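Local structure of type 6 secretion amidase effector 2 (Salmonella typhi, 6WIN) at residues Tyr3-Ala8 against His29-Gly34; Ile51-Val56 against Phe76-Asp81; Val87-Lys92 against Ser101-Arg106. The protein probably acts as an antibacterial toxin of the type VI secretion system, an amidase that hydrolyses peptidoglycan of target cells. One frame throughout, in Å; residues are numbered along the deposited sequence.

How the contacts relate
Contact 1 is a surface contact, in which the loop Tyr3-Ala8 meets the chain leaving helix 23-30 through aromatic and aliphatic side chains and a bridging water. Contacts 2 and 3 are partly buried and share one antiparallel sheet, since strands 74-81 and 84-89 are neighbours in it: contact 2 joins a tight turn to strand 74-81 with backbone bonds and a packed phenyl ring, whereas contact 3 pairs strand 84-89 with the outermost strand 101-106 and adds a salt bridge. The loop of contact 1 also bonds through its backbone to segment Ile51-Val56, so contact 1 is tied to the sheet through contact 2, and Ala8 also touches Met88 of contact 3.

Contact 1 (Tyr3-Ala8 against His29-Gly34); sequences YVYANA and HYIRVG
Val33 lays its CG1 methyl over the centre of the Tyr3 ring, 3.7 Å from CG1 to the ring centroid and only 9° off the normal, a well-centred CH-pi contact. Ile31 comes to the same ring obliquely, its CG2 lying 3.5 Å from Tyr3 CD1 as the two side chains run antiparallel past one another. The other branch of Ile31 serves the second tyrosine: CD1 is 3.7 Å from Tyr5 CB and touches the first atoms of that ring as well, so one isoleucine joins both aromatic groups. Further along, Tyr5 meets Tyr30 with ring planes 25° apart but offset enough that little of either ring lies over the other, the centroids being 5.3 Å apart; the nearest atoms are Tyr5 OH and Tyr30 CD1, at 3.6 Å. With Tyr5 CG anti to the backbone N (chi1 -175°) and beside the carbonyl carbon, the backbone N of Asn7 lies on the ring face opposite Tyr30 CB, offset toward the rim. That N belongs to the type I turn from Tyr5 to Ala8. A water links the two segments at the other end, 2.6 Å from Tyr3 OH and donating to Val33 O at 2.7 Å; Val33 O has a second donor in Trp39 NE1.

Behind this first shell, Ile31 is where the chain abandons helical geometry, and an inverse gamma turn centred on Arg32 brings Val33 against the Tyr3 ring face. Val33 also rests on Ile27 and Gln28 of helix 23-30, while backbone bonds between Tyr3 and Val56 and between Tyr5 and Gly54 fix the opposing loop. The chemistry is that of a largely apolar seam near the surface, in which dispersion and CH-pi contacts predominate and solvent supplies a polar bridge.

Contact 2 (Ile51-Val56 against Phe76-Asp81); sequences IEVGTV and FFLGQD
Gly54 and Thr55 pair with Phe77 through two nearly straight backbone bonds, Gly54 N to Phe77 O at 2.7 Å and Phe77 N to Thr55 O at 2.8 Å, leading into the antiparallel non-hydrogen-bonded pair Val56 and Phe76. The Phe77 ring is sandwiched: Ile51 CD1 lies over one face, 4.0 Å from the ring centroid, and the backbone N of Gly79 sits over the centre of the other. Chi1 (178°) sets Ile51 CG1 anti to the backbone N and the extended chi2 takes CD1 over the face, while CG2 reaches the far rim and Gln80 NE2, which bonds weakly to Val45 O; Gln80 OE1 is bonded to Gly47 N. Glu52 O meets the ring edge near its plane, 3.5 Å from Phe77 CD2, and is gripped by two donors of one residue, Thr55 N and Thr55 OG1, the latter at 2.6 Å. Val53 CG2 rests 3.3 Å from Leu78 O. On the face carrying Val56 and Phe76 the two side chains run side by side, with Val56 CG2 3.9 Å from Phe76 CE1, and both also touch Ile27 of helix 23-30. The motif is a type II turn, Glu52 to Thr55, with Gly54 at its third position (phi 93°), that feeds strand 56-59 into an antiparallel sheet; strand 74-81 carries a classic beta bulge at Leu78 and Gly79, opposite Trp86.

Contact 3 (Val87-Lys92 against Ser101-Arg106); sequences VMDQWK and SKRYIR
Asp89 meets Arg103 edge to edge, carboxylate and guanidinium nearly coplanar with 14° between their planes. Arg103 NE donates to the syn lone pair of Asp89 OD2 at 2.7 Å, a salt bridge whose N-H...O bond is almost straight (176°) and lies in the guanidinium plane. Ile105 CD1 covers one guanidinium face, 3.6 Å above the plane and offset toward the rim. The Trp91 ring has Asp89 CG in plane at its edge; it stands steeply to the guanidinium, with CZ3 3.6 Å from Arg103 NE. Asp89 and Arg103 both point to the same face of the sheet, and chi1 of Asp89 (59°) places CG between the backbone N and the carbonyl carbon. The ion pair is tied in further: Asp89 OD1 bridges to Lys97 NZ and OD2 is also hydrogen-bonded to His73 NE2, while Arg103 NH1 and NH2 bond to Asn124 OD1 and Ser123 O.

In the backbone, Val87 and Arg103 form a hydrogen-bonded antiparallel pair, with Val87 N to Arg103 O at 3.0 Å. Asp89 N to Ser101 O and Ser101 N to Asp89 O are both weak, at 3.3 Å. Val87 CG2 packs 3.8 Å from Ile105 CD1. On the other face the bent chain of Met88, a selenomethionine, brings CE to 3.6 Å from Lys102 CG.

Strand 101-106 is the outermost of the sheet here, hairpin partner to 84-89, which is flanked on its other side by strand 74-81. Arg103 and Ile105 nevertheless touch Tyr129 of strand 129-133, several strands away, consistent with a strongly curved sheet, concave on the face of Arg103 and Ile105.

Contact 1 (Tyr3-Ala8 against His29-Gly34)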
loop_
_atom_site.group_PDB
_atom_site.type_symbol
_atom_site.label_atom_id
_atom_site.label_comp_id
_atom_site.label_asym_id
_atom_site.label_seq_id
_atom_site.Cartn_x
_atom_site.Cartn_y
_atom_site.Cartn_z
ATOM N N TYR A 3 0.411 -5.956 10.228
ATOM C CA TYR A 3 1.662 -6.400 9.611
ATOM C C TYR A 3 2.649 -5.238 9.592
ATOM O O TYR A 3 2.339 -4.158 9.073
ATOM C CB TYR A 3 1.460 -6.932 8.184
ATOM C CG TYR A 3 0.580 -8.159 8.047
ATOM C CD1 TYR A 3 1.063 -9.430 8.358
ATOM C CD2 TYR A 3 -0.732 -8.050 7.594
ATOM C CE1 TYR A 3 0.263 -10.556 8.212
ATOM C CE2 TYR A 3 -1.542 -9.165 7.448
ATOM C CZ TYR A 3 -1.040 -10.419 7.763
ATOM O OH TYR A 3 -1.835 -11.534 7.611
ATOM N N VAL A 4 3.833 -5.466 10.162
ATOM C CA VAL A 4 4.886 -4.464 10.292
ATOM C C VAL A 4 6.216 -5.171 10.030
ATOM O O VAL A 4 6.660 -5.986 10.849
ATOM C CB VAL A 4 4.893 -3.798 11.680
ATOM C CG1 VAL A 4 6.034 -2.770 11.788
ATOM C CG2 VAL A 4 3.531 -3.145 11.993
ATOM N N TYR A 5 6.846 -4.878 8.886
ATOM C CA TYR A 5 8.177 -5.397 8.576
ATOM C C TYR A 5 9.202 -4.396 9.088
ATOM O O TYR A 5 9.375 -3.320 8.505
ATOM C CB TYR A 5 8.350 -5.644 7.078
ATOM C CG TYR A 5 9.672 -6.295 6.699
ATOM C CD1 TYR A 5 10.267 -7.251 7.522
ATOM C CD2 TYR A 5 10.323 -5.957 5.512
ATOM C CE1 TYR A 5 11.472 -7.851 7.180
ATOM C CE2 TYR A 5 11.542 -6.558 5.156
ATOM C CZ TYR A 5 12.105 -7.505 5.998
ATOM O OH TYR A 5 13.300 -8.101 5.670
ATOM N N ALA A 6 9.870 -4.749 10.185
ATOM C CA ALA A 6 10.807 -3.849 10.845
ATOM C C ALA A 6 12.025 -3.529 9.986
ATOM O O ALA A 6 12.783 -2.612 10.323
ATOM C CB ALA A 6 11.263 -4.465 12.171
ATOM N N ASN A 7 12.241 -4.259 8.899
ATOM C CA ASN A 7 13.376 -4.011 8.025
ATOM C C ASN A 7 12.949 -3.445 6.678
ATOM O O ASN A 7 13.747 -3.437 5.733
ATOM C CB ASN A 7 14.183 -5.293 7.842
ATOM C CG ASN A 7 15.334 -5.385 8.810
ATOM O OD1 ASN A 7 16.399 -4.818 8.565
ATOM N ND2 ASN A 7 15.134 -6.106 9.919
ATOM N N ALA A 8 11.704 -2.967 6.576
ATOM C CA ALA A 8 11.216 -2.414 5.318
ATOM C C ALA A 8 12.117 -1.293 4.822
ATOM O O ALA A 8 12.316 -1.139 3.613
ATOM C CB ALA A 8 9.777 -1.917 5.486
ATOM N N HIS A 29 6.616 -11.732 -0.402
ATOM C CA HIS A 29 7.927 -12.357 -0.331
ATOM C C HIS A 29 8.482 -12.297 1.086
ATOM O O HIS A 29 9.061 -13.278 1.574
ATOM C CB HIS A 29 8.888 -11.684 -1.314
ATOM C CG HIS A 29 10.246 -12.315 -1.348
ATOM N ND1 HIS A 29 10.533 -13.413 -2.128
ATOM C CD2 HIS A 29 11.383 -12.021 -0.677
ATOM C CE1 HIS A 29 11.797 -13.760 -1.949
ATOM N NE2 HIS A 29 12.335 -12.931 -1.072
ATOM N N TYR A 30 8.278 -11.173 1.780
ATOM C CA TYR A 30 8.826 -11.014 3.120
ATOM C C TYR A 30 7.849 -11.341 4.244
ATOM O O TYR A 30 8.295 -11.733 5.327
ATOM C CB TYR A 30 9.352 -9.591 3.304
ATOM C CG TYR A 30 10.552 -9.311 2.421
ATOM C CD1 TYR A 30 11.837 -9.657 2.827
ATOM C CD2 TYR A 30 10.390 -8.742 1.167
ATOM C CE1 TYR A 30 12.931 -9.415 2.007
ATOM C CE2 TYR A 30 11.461 -8.491 0.355
ATOM C CZ TYR A 30 12.731 -8.838 0.772
ATOM O OH TYR A 30 13.795 -8.587 -0.056
ATOM N N ILE A 31 6.541 -11.178 4.028
ATOM C CA ILE A 31 5.523 -11.313 5.077
ATOM C C ILE A 31 4.361 -12.127 4.530
ATOM O O ILE A 31 3.889 -11.864 3.421
ATOM C CB ILE A 31 4.987 -9.943 5.551
ATOM C CG1 ILE A 31 6.107 -8.910 5.671
ATOM C CG2 ILE A 31 4.194 -10.088 6.860
ATOM C CD1 ILE A 31 7.021 -9.141 6.833
ATOM N N ARG A 32 3.861 -13.088 5.318
ATOM C CA ARG A 32 2.697 -13.869 4.894
ATOM C C ARG A 32 1.428 -13.043 5.097
ATOM O O ARG A 32 0.649 -13.245 6.031
ATOM C CB ARG A 32 2.607 -15.195 5.640
ATOM C CG ARG A 32 1.476 -16.087 5.096
ATOM C CD ARG A 32 1.731 -17.570 5.307
ATOM N NE ARG A 32 3.116 -17.940 5.019
ATOM C CZ ARG A 32 3.615 -19.155 5.235
ATOM N NH1 ARG A 32 2.834 -20.102 5.742
ATOM N NH2 ARG A 32 4.890 -19.422 4.960
ATOM N N VAL A 33 1.201 -12.095 4.182
ATOM C CA VAL A 33 -0.036 -11.316 4.226
ATOM C C VAL A 33 -1.191 -11.994 3.501
ATOM O O VAL A 33 -2.329 -11.510 3.580
ATOM C CB VAL A 33 0.203 -9.914 3.637
ATOM C CG1 VAL A 33 1.213 -9.176 4.488
ATOM C CG2 VAL A 33 0.697 -10.035 2.199
ATOM N N GLY A 34 -0.944 -13.097 2.805
ATOM C CA GLY A 34 -2.007 -13.734 2.062
ATOM C C GLY A 34 -2.353 -12.993 0.781
ATOM O O GLY A 34 -1.696 -12.042 0.365
HETATM O O HOH W 1 -3.703 -11.195 5.860
#

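Contact 2 (Ile51-Val56 against Phe76-Asp81)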
loop_
_atom_site.group_PDB
_atom_site.type_symbol
_atom_site.label_atom_id
_atom_site.label_comp_id
_atom_site.label_asym_id
_atom_site.label_seq_id
_atom_site.Cartn_x
_atom_site.Cartn_y
_atom_site.Cartn_z
ATOM N N ILE A 51 0.890 5.231 12.952
ATOM C CA ILE A 51 1.338 4.172 12.064
ATOM C C ILE A 51 2.861 4.071 12.111
ATOM O O ILE A 51 3.573 5.081 12.052
ATOM C CB ILE A 51 0.803 4.427 10.648
ATOM C CG1 ILE A 51 1.298 3.359 9.669
ATOM C CG2 ILE A 51 1.125 5.851 10.193
ATOM C CD1 ILE A 51 0.594 3.417 8.332
ATOM N N GLU A 52 3.363 2.844 12.240
ATOM C CA GLU A 52 4.781 2.557 12.412
ATOM C C GLU A 52 5.467 2.347 11.068
ATOM O O GLU A 52 4.877 1.813 10.126
ATOM C CB GLU A 52 4.962 1.292 13.253
ATOM C CG GLU A 52 3.877 1.110 14.290
ATOM C CD GLU A 52 3.848 -0.283 14.879
ATOM O OE1 GLU A 52 4.947 -0.879 15.030
ATOM O OE2 GLU A 52 2.726 -0.756 15.207
ATOM N N VAL A 53 6.739 2.745 10.999
ATOM C CA VAL A 53 7.550 2.446 9.825
ATOM C C VAL A 53 7.515 0.947 9.555
ATOM O O VAL A 53 7.701 0.139 10.468
ATOM C CB VAL A 53 8.995 2.941 10.033
ATOM C CG1 VAL A 53 9.858 2.576 8.823
ATOM C CG2 VAL A 53 9.018 4.456 10.328
ATOM N N GLY A 54 7.274 0.575 8.297
ATOM C CA GLY A 54 7.177 -0.814 7.893
ATOM C C GLY A 54 5.776 -1.402 7.891
ATOM O O GLY A 54 5.607 -2.556 7.475
ATOM N N THR A 55 4.768 -0.658 8.344
ATOM C CA THR A 55 3.404 -1.162 8.292
ATOM C C THR A 55 3.014 -1.466 6.850
ATOM O O THR A 55 3.296 -0.678 5.941
ATOM C CB THR A 55 2.434 -0.142 8.893
ATOM O OG1 THR A 55 2.823 0.154 10.240
ATOM C CG2 THR A 55 1.027 -0.695 8.878
ATOM N N VAL A 56 2.379 -2.621 6.638
ATOM C CA VAL A 56 1.874 -2.947 5.313
ATOM C C VAL A 56 0.618 -2.129 5.043
ATOM O O VAL A 56 -0.333 -2.158 5.832
ATOM C CB VAL A 56 1.582 -4.446 5.197
ATOM C CG1 VAL A 56 0.889 -4.728 3.883
ATOM C CG2 VAL A 56 2.884 -5.277 5.354
ATOM N N PHE A 76 4.999 -0.869 1.615
ATOM C CA PHE A 76 5.386 -0.690 3.010
ATOM C C PHE A 76 5.422 0.800 3.330
ATOM O O PHE A 76 6.053 1.576 2.609
ATOM C CB PHE A 76 6.762 -1.292 3.313
ATOM C CG PHE A 76 6.856 -2.786 3.130
ATOM C CD1 PHE A 76 6.351 -3.656 4.095
ATOM C CD2 PHE A 76 7.481 -3.318 2.018
ATOM C CE1 PHE A 76 6.466 -5.027 3.944
ATOM C CE2 PHE A 76 7.599 -4.692 1.857
ATOM C CZ PHE A 76 7.079 -5.547 2.827
ATOM N N PHE A 77 4.772 1.191 4.422
ATOM C CA PHE A 77 4.817 2.582 4.860
ATOM C C PHE A 77 6.204 2.940 5.391
ATOM O O PHE A 77 6.815 2.165 6.131
ATOM C CB PHE A 77 3.773 2.816 5.945
ATOM C CG PHE A 77 3.812 4.181 6.541
ATOM C CD1 PHE A 77 3.256 5.260 5.867
ATOM C CD2 PHE A 77 4.384 4.390 7.790
ATOM C CE1 PHE A 77 3.280 6.542 6.429
ATOM C CE2 PHE A 77 4.411 5.656 8.359
ATOM C CZ PHE A 77 3.858 6.735 7.681
ATOM N N LEU A 78 6.699 4.125 5.025
ATOM C CA LEU A 78 7.972 4.607 5.567
ATOM C C LEU A 78 7.845 5.858 6.425
ATOM O O LEU A 78 8.531 5.965 7.439
ATOM C CB LEU A 78 8.986 4.884 4.443
ATOM C CG LEU A 78 9.469 3.726 3.569
ATOM C CD1 LEU A 78 10.475 4.236 2.528
ATOM C CD2 LEU A 78 10.060 2.583 4.397
ATOM N N GLY A 79 7.004 6.813 6.044
ATOM C CA GLY A 79 6.871 8.056 6.788
ATOM C C GLY A 79 5.888 8.964 6.082
ATOM O O GLY A 79 5.355 8.631 5.018
ATOM N N GLN A 80 5.641 10.129 6.685
ATOM C CA GLN A 80 4.702 11.066 6.077
ATOM C C GLN A 80 4.979 12.490 6.543
ATOM O O GLN A 80 5.621 12.727 7.570
ATOM C CB GLN A 80 3.243 10.681 6.378
ATOM C CG GLN A 80 2.799 10.877 7.825
ATOM C CD GLN A 80 1.355 10.449 8.050
ATOM O OE1 GLN A 80 0.427 11.024 7.472
ATOM N NE2 GLN A 80 1.160 9.420 8.880
ATOM N N ASP A 81 4.479 13.437 5.753
ATOM C CA ASP A 81 4.555 14.858 6.058
ATOM C C ASP A 81 3.243 15.505 5.605
ATOM O O ASP A 81 2.294 14.816 5.218
ATOM C CB ASP A 81 5.791 15.484 5.391
ATOM C CG ASP A 81 5.867 15.190 3.913
ATOM O OD1 ASP A 81 4.984 15.648 3.159
ATOM O OD2 ASP A 81 6.814 14.496 3.495
#

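Contact 3 (Val87-Lys92 against Ser101-Arg106)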
loop_
_atom_site.group_PDB
_atom_site.type_symbol
_atom_site.label_atom_id
_atom_site.label_comp_id
_atom_site.label_asym_id
_atom_site.label_seq_id
_atom_site.Cartn_x
_atom_site.Cartn_y
_atom_site.Cartn_z
ATOM N N VAL A 87 6.618 5.631 0.707
ATOM C CA VAL A 87 6.421 4.186 0.776
ATOM C C VAL A 87 7.615 3.474 0.146
ATOM O O VAL A 87 8.406 4.061 -0.590
ATOM C CB VAL A 87 5.114 3.727 0.086
ATOM C CG1 VAL A 87 3.909 4.530 0.592
ATOM C CG2 VAL A 87 5.245 3.820 -1.435
HETATM N N MSE A 88 7.730 2.184 0.450
HETATM C CA MSE A 88 8.659 1.266 -0.210
HETATM C C MSE A 88 7.869 0.247 -1.043
HETATM O O MSE A 88 6.994 -0.461 -0.501
HETATM C CB MSE A 88 9.530 0.571 0.847
HETATM C CG MSE A 88 10.637 -0.339 0.317
HETATM SE SE MSE A 88 12.110 0.716 -0.409
HETATM C CE MSE A 88 12.929 1.464 1.301
ATOM N N ASP A 89 8.123 0.177 -2.352
ATOM C CA ASP A 89 7.292 -0.671 -3.197
ATOM C C ASP A 89 8.068 -1.183 -4.406
ATOM O O ASP A 89 9.281 -0.987 -4.538
ATOM C CB ASP A 89 6.000 0.058 -3.619
ATOM C CG ASP A 89 6.247 1.362 -4.392
ATOM O OD1 ASP A 89 7.405 1.697 -4.712
ATOM O OD2 ASP A 89 5.244 2.055 -4.684
ATOM N N GLN A 90 7.347 -1.886 -5.273
ATOM C CA GLN A 90 7.854 -2.332 -6.559
ATOM C C GLN A 90 6.658 -2.480 -7.487
ATOM O O GLN A 90 5.508 -2.487 -7.045
ATOM C CB GLN A 90 8.614 -3.666 -6.445
ATOM C CG GLN A 90 7.686 -4.884 -6.497
ATOM C CD GLN A 90 8.412 -6.218 -6.392
ATOM O OE1 GLN A 90 9.626 -6.271 -6.195
ATOM N NE2 GLN A 90 7.660 -7.309 -6.522
ATOM N N TRP A 91 6.936 -2.599 -8.782
ATOM C CA TRP A 91 5.948 -3.079 -9.744
ATOM C C TRP A 91 6.697 -3.573 -10.981
ATOM O O TRP A 91 7.932 -3.571 -11.026
ATOM C CB TRP A 91 4.873 -2.024 -10.062
ATOM C CG TRP A 91 5.333 -0.698 -10.638
ATOM C CD1 TRP A 91 5.453 -0.379 -11.963
ATOM C CD2 TRP A 91 5.689 0.487 -9.907
ATOM N NE1 TRP A 91 5.879 0.927 -12.101
ATOM C CE2 TRP A 91 6.031 1.478 -10.854
ATOM C CE3 TRP A 91 5.754 0.805 -8.544
ATOM C CZ2 TRP A 91 6.435 2.769 -10.482
ATOM C CZ3 TRP A 91 6.160 2.093 -8.178
ATOM C CH2 TRP A 91 6.493 3.055 -9.145
ATOM N N LYS A 92 5.933 -4.025 -11.983
ATOM C CA LYS A 92 6.510 -4.839 -13.049
ATOM C C LYS A 92 7.388 -4.045 -14.016
ATOM O O LYS A 92 8.174 -4.656 -14.746
ATOM C CB LYS A 92 5.395 -5.550 -13.823
ATOM N N SER A 101 12.334 0.312 -4.256
ATOM C CA SER A 101 12.812 1.653 -3.928
ATOM C C SER A 101 11.697 2.503 -3.340
ATOM O O SER A 101 10.514 2.189 -3.479
ATOM C CB SER A 101 13.393 2.362 -5.157
ATOM O OG SER A 101 12.452 2.418 -6.205
ATOM N N LYS A 102 12.105 3.613 -2.717
ATOM C CA LYS A 102 11.179 4.552 -2.091
ATOM C C LYS A 102 10.587 5.510 -3.109
ATOM O O LYS A 102 11.255 5.921 -4.064
ATOM C CB LYS A 102 11.866 5.406 -1.031
ATOM C CG LYS A 102 12.933 4.759 -0.218
ATOM C CD LYS A 102 13.507 5.811 0.700
ATOM C CE LYS A 102 14.449 5.213 1.702
ATOM N NZ LYS A 102 14.934 6.276 2.628
ATOM N N ARG A 103 9.338 5.914 -2.863
ATOM C CA ARG A 103 8.740 6.982 -3.647
ATOM C C ARG A 103 7.743 7.752 -2.787
ATOM O O ARG A 103 7.238 7.257 -1.774
ATOM C CB ARG A 103 8.070 6.452 -4.924
ATOM C CG ARG A 103 6.782 5.655 -4.692
ATOM C CD ARG A 103 6.131 5.297 -6.025
ATOM N NE ARG A 103 4.920 4.499 -5.849
ATOM C CZ ARG A 103 3.696 4.899 -6.179
ATOM N NH1 ARG A 103 3.506 6.099 -6.712
ATOM N NH2 ARG A 103 2.660 4.086 -5.982
ATOM N N TYR A 104 7.475 8.985 -3.216
ATOM C CA TYR A 104 6.624 9.930 -2.509
ATOM C C TYR A 104 5.251 9.908 -3.156
ATOM O O TYR A 104 5.131 10.151 -4.363
ATOM C CB TYR A 104 7.214 11.333 -2.591
ATOM C CG TYR A 104 6.592 12.411 -1.719
ATOM C CD1 TYR A 104 6.559 12.281 -0.345
ATOM C CD2 TYR A 104 6.126 13.598 -2.277
ATOM C CE1 TYR A 104 6.035 13.271 0.455
ATOM C CE2 TYR A 104 5.606 14.609 -1.483
ATOM C CZ TYR A 104 5.569 14.436 -0.121
ATOM O OH TYR A 104 5.069 15.410 0.685
ATOM N N ILE A 105 4.229 9.609 -2.357
ATOM C CA ILE A 105 2.841 9.602 -2.794
ATOM C C ILE A 105 2.167 10.808 -2.155
ATOM O O ILE A 105 2.083 10.897 -0.925
ATOM C CB ILE A 105 2.140 8.289 -2.414
ATOM C CG1 ILE A 105 2.944 7.092 -2.941
ATOM C CG2 ILE A 105 0.700 8.271 -2.920
ATOM C CD1 ILE A 105 2.216 5.746 -2.815
ATOM N N ARG A 106 1.719 11.747 -2.985
ATOM C CA ARG A 106 1.185 13.010 -2.502
ATOM C C ARG A 106 -0.292 12.923 -2.134
ATOM O O ARG A 106 -1.064 12.154 -2.711
ATOM C CB ARG A 106 1.359 14.099 -3.551
ATOM C CG ARG A 106 2.723 14.110 -4.189
ATOM C CD ARG A 106 3.136 15.510 -4.491
ATOM N NE ARG A 106 2.055 16.314 -5.078
ATOM C CZ ARG A 106 1.474 16.062 -6.248
ATOM N NH1 ARG A 106 0.505 16.858 -6.689
ATOM N NH2 ARG A 106 1.866 15.021 -6.981
#